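Local coordinates for protein shikimate dehydrogenase (Thermotoga maritima, PDB 3U62) that probably catalyses the reversible NADPH-linked reduction of 3-dehydroshikimate to shikimate, a step on the route to chorismate and the aromatic amino acids, at residues 245-248 with 249-252; 186-189 with 190-193. One frame throughout, in Å; residues are numbered along the deposited sequence.

Contact 1 and contact 2 are both local, contact 1 at the end of a helix, contact 2 round a whole short one. Their nearest atoms are about 21 Å apart, and they share no elements. Contact 1, at the end of helix 241-248, packs against helices 15-26 and 222-235, beside the predicted shikimate site. Contact 2 covers the short helix 187-190 and the turn leading to strand 195-198 of the parallel sheet, away from the annotated sites. Both mix buried and exposed residues. In contact 1, side chains of a 3-10 turn crowd onto backbone carbonyls of the helix before it. Contact 2 has serine capping and a surface salt bridge, with two leucines facing inward.

Contact 1. Residues 245-248 with 249-252; sequences KEVF and GEVL
Glu250 folds back over the last turn of helix 241-248 and lies against the carbonyl of Val247. Its CG stands between the backbone N and the carbonyl carbon (chi1 77°), and this turns the chain back along the helix. Glu250 CG comes within 3.2 Å of Val247 O. Glu250 OE1 then sits 3.0 Å from the same Val247 O. Both oxygens are acceptors, and Glu21 brings a second carboxylate close to OE1. This crowding would probably raise the pKa of the Glu250 carboxylate. With an alanine here the CG and carboxylate over Val247 O would go, which would probably thin the cover of that carbonyl and open a gap beside Leu18.

The branch CG2 of Val251 lies between its backbone N and carbonyl carbon, which sets it against the carbonyl of Phe248. Val251 CG2 rests tightly on Phe248 O at 3.1 Å. The same oxygen accepts from Val251 N at 3.2 Å, with the donor 51° out of the carbonyl plane. The CB of Phe248 leads away from the 249-252 turn, though CB itself still touches Gly249 N. The ring stacks on Phe244 and meets Tyr19 edge-to-face. Gly249 N reaches Lys245 O through a weak bond of 3.1 Å, bent to 124°. A CB on Gly249 would clash with that oxygen.

Val247, Phe248, Glu250 and Val251 touch helix 15-26. Val251 is also close to Tyr201, predicted to bind shikimate. Glu250 N makes a weak bond to Val247 O. The shift from i+4 to i+3 bonding is characteristic of an alpha helix ending in a 3-10 turn, here packed beside the probable substrate site.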
# COMPACT_ATOMS: atom_id res chain seq x y z
N LYS A 245 -6.65 1.72 -18.69
CA LYS A 245 -5.29 1.77 -19.22
C LYS A 245 -4.94 3.15 -19.75
O LYS A 245 -3.81 3.62 -19.58
CB LYS A 245 -5.09 0.71 -20.31
CG LYS A 245 -5.02 -0.71 -19.78
CD LYS A 245 -4.85 -1.70 -20.92
CE LYS A 245 -4.83 -3.13 -20.40
NZ LYS A 245 -4.66 -4.11 -21.50
N GLU A 246 -5.91 3.80 -20.39
CA GLU A 246 -5.71 5.14 -20.93
C GLU A 246 -5.51 6.18 -19.83
O GLU A 246 -4.57 6.98 -19.89
CB GLU A 246 -6.88 5.54 -21.83
CG GLU A 246 -6.70 6.86 -22.55
CD GLU A 246 -7.86 7.19 -23.47
OE1 GLU A 246 -8.49 8.25 -23.28
OE2 GLU A 246 -8.15 6.38 -24.38
N VAL A 247 -6.38 6.16 -18.83
CA VAL A 247 -6.37 7.18 -17.78
C VAL A 247 -5.35 6.88 -16.68
O VAL A 247 -4.49 7.72 -16.38
CB VAL A 247 -7.79 7.41 -17.18
CG1 VAL A 247 -7.74 8.37 -15.99
CG2 VAL A 247 -8.74 7.95 -18.24
N PHE A 248 -5.44 5.69 -16.08
CA PHE A 248 -4.54 5.32 -14.99
C PHE A 248 -3.12 4.97 -15.46
O PHE A 248 -2.19 4.96 -14.65
CB PHE A 248 -5.13 4.19 -14.15
CG PHE A 248 -6.12 4.65 -13.12
CD1 PHE A 248 -7.43 4.94 -13.48
CD2 PHE A 248 -5.74 4.80 -11.79
CE1 PHE A 248 -8.36 5.36 -12.52
CE2 PHE A 248 -6.65 5.23 -10.83
CZ PHE A 248 -7.96 5.51 -11.20
N GLY A 249 -2.96 4.68 -16.75
CA GLY A 249 -1.64 4.40 -17.32
C GLY A 249 -0.67 5.56 -17.18
O GLY A 249 0.55 5.37 -17.31
N GLU A 250 -1.20 6.75 -16.92
CA GLU A 250 -0.38 7.95 -16.75
C GLU A 250 0.51 7.90 -15.50
O GLU A 250 1.55 8.57 -15.45
CB GLU A 250 -1.24 9.23 -16.78
CG GLU A 250 -2.01 9.53 -15.49
CD GLU A 250 -2.89 10.76 -15.61
OE1 GLU A 250 -3.93 10.71 -16.32
OE2 GLU A 250 -2.56 11.79 -14.97
N VAL A 251 0.11 7.11 -14.50
CA VAL A 251 0.92 6.94 -13.29
C VAL A 251 2.17 6.10 -13.54
O VAL A 251 3.09 6.08 -12.73
CB VAL A 251 0.11 6.35 -12.09
CG1 VAL A 251 -1.16 7.15 -11.85
CG2 VAL A 251 -0.20 4.87 -12.29
N LEU A 252 2.19 5.41 -14.68
CA LEU A 252 3.27 4.47 -14.98
C LEU A 252 4.42 5.08 -15.77
O LEU A 252 5.48 4.46 -15.92
CB LEU A 252 2.72 3.23 -15.71
CG LEU A 252 1.64 2.43 -14.97
CD1 LEU A 252 1.22 1.22 -15.80
CD2 LEU A 252 2.10 2.00 -13.58

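Contact 2. Residues 186-189 with 190-193; sequences SDDS and LKNL
Lys191 reaches back over Asp188 to form a salt bridge at the end of a short, serine-capped helix. The helix, 187-190, has Ser186 as its N-cap, and a type I beta turn from Leu190 to Leu193 leads on toward strand 195-198 of the Rossmann-type sheet.

The lysine chain starts with CB, 3.3 Å from Asp187 O. Its CG lies between the backbone N and the carbonyl carbon (chi1 69°), which sends the chain back across the helix. Lys191 CG meets Asp188 O at 3.3 Å. From there the chain is extended. CD passes over the same carbonyl and the CA of Asp188. CE comes 3.4 Å from Asp188 OD2, and NZ ends 3.4 Å from that same OD2. This last bond is weak, and Lys165 is the stronger partner of the aspartate. The two lysines probably share its negative charge. At the root of the chain, Lys191 N donates to Asp187 O at 2.8 Å.

Leu190 takes the inner side. Its CG lies on Ser186 O, and its side chain packs against Leu206 and Leu213 of helix 205-213. Leu193 joins it on Leu170 of strand 169-172. At the helix start, OD2 of Asp161 is hydrogen-bonded to both the Ser186 and Ser189 hydroxyls. The capping bond runs from Ser189 N to Ser186 OG, 3.2 Å long with an N-H...O angle of 149°.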
# COMPACT_ATOMS: atom_id res chain seq x y z
N SER A 186 22.88 1.62 4.98
CA SER A 186 24.09 2.05 4.27
C SER A 186 24.11 1.64 2.80
O SER A 186 23.36 0.75 2.39
CB SER A 186 25.33 1.48 4.97
OG SER A 186 25.29 0.04 4.99
N ASP A 187 24.98 2.29 2.03
CA ASP A 187 25.25 1.91 0.65
C ASP A 187 25.74 0.47 0.57
O ASP A 187 25.31 -0.29 -0.30
CB ASP A 187 26.31 2.83 0.04
CG ASP A 187 25.79 4.22 -0.26
OD1 ASP A 187 24.64 4.54 0.11
OD2 ASP A 187 26.54 5.02 -0.87
N ASP A 188 26.63 0.10 1.49
CA ASP A 188 27.18 -1.25 1.58
C ASP A 188 26.09 -2.31 1.73
O ASP A 188 26.16 -3.38 1.12
CB ASP A 188 28.18 -1.35 2.74
CG ASP A 188 28.78 -2.74 2.88
OD1 ASP A 188 28.58 -3.37 3.94
OD2 ASP A 188 29.44 -3.21 1.92
N SER A 189 25.08 -2.01 2.55
CA SER A 189 23.97 -2.93 2.78
C SER A 189 23.00 -2.98 1.59
O SER A 189 22.46 -4.05 1.27
CB SER A 189 23.21 -2.56 4.06
OG SER A 189 24.06 -2.65 5.19
N LEU A 190 22.80 -1.84 0.94
CA LEU A 190 21.87 -1.74 -0.19
C LEU A 190 22.43 -2.30 -1.49
O LEU A 190 21.68 -2.86 -2.29
CB LEU A 190 21.47 -0.28 -0.43
CG LEU A 190 20.58 0.44 0.59
CD1 LEU A 190 20.59 1.94 0.32
CD2 LEU A 190 19.16 -0.09 0.58
N LYS A 191 23.74 -2.16 -1.70
CA LYS A 191 24.36 -2.36 -3.02
C LYS A 191 24.10 -3.71 -3.67
O LYS A 191 23.94 -3.79 -4.89
CB LYS A 191 25.87 -2.08 -2.97
CG LYS A 191 26.68 -3.10 -2.17
CD LYS A 191 28.16 -2.76 -2.15
CE LYS A 191 28.95 -3.83 -1.41
NZ LYS A 191 30.39 -3.48 -1.29
N ASN A 192 24.04 -4.77 -2.87
CA ASN A 192 23.90 -6.12 -3.40
C ASN A 192 22.48 -6.68 -3.32
O ASN A 192 22.27 -7.87 -3.59
CB ASN A 192 24.88 -7.07 -2.70
CG ASN A 192 26.32 -6.85 -3.15
OD1 ASN A 192 26.58 -6.36 -4.25
ND2 ASN A 192 27.26 -7.22 -2.29
N LEU A 193 21.52 -5.84 -2.96
CA LEU A 193 20.12 -6.21 -3.07
C LEU A 193 19.75 -6.39 -4.54
O LEU A 193 20.30 -5.71 -5.41
CB LEU A 193 19.21 -5.15 -2.44
CG LEU A 193 19.29 -4.90 -0.93
CD1 LEU A 193 18.54 -3.63 -0.57
CD2 LEU A 193 18.75 -6.08 -0.12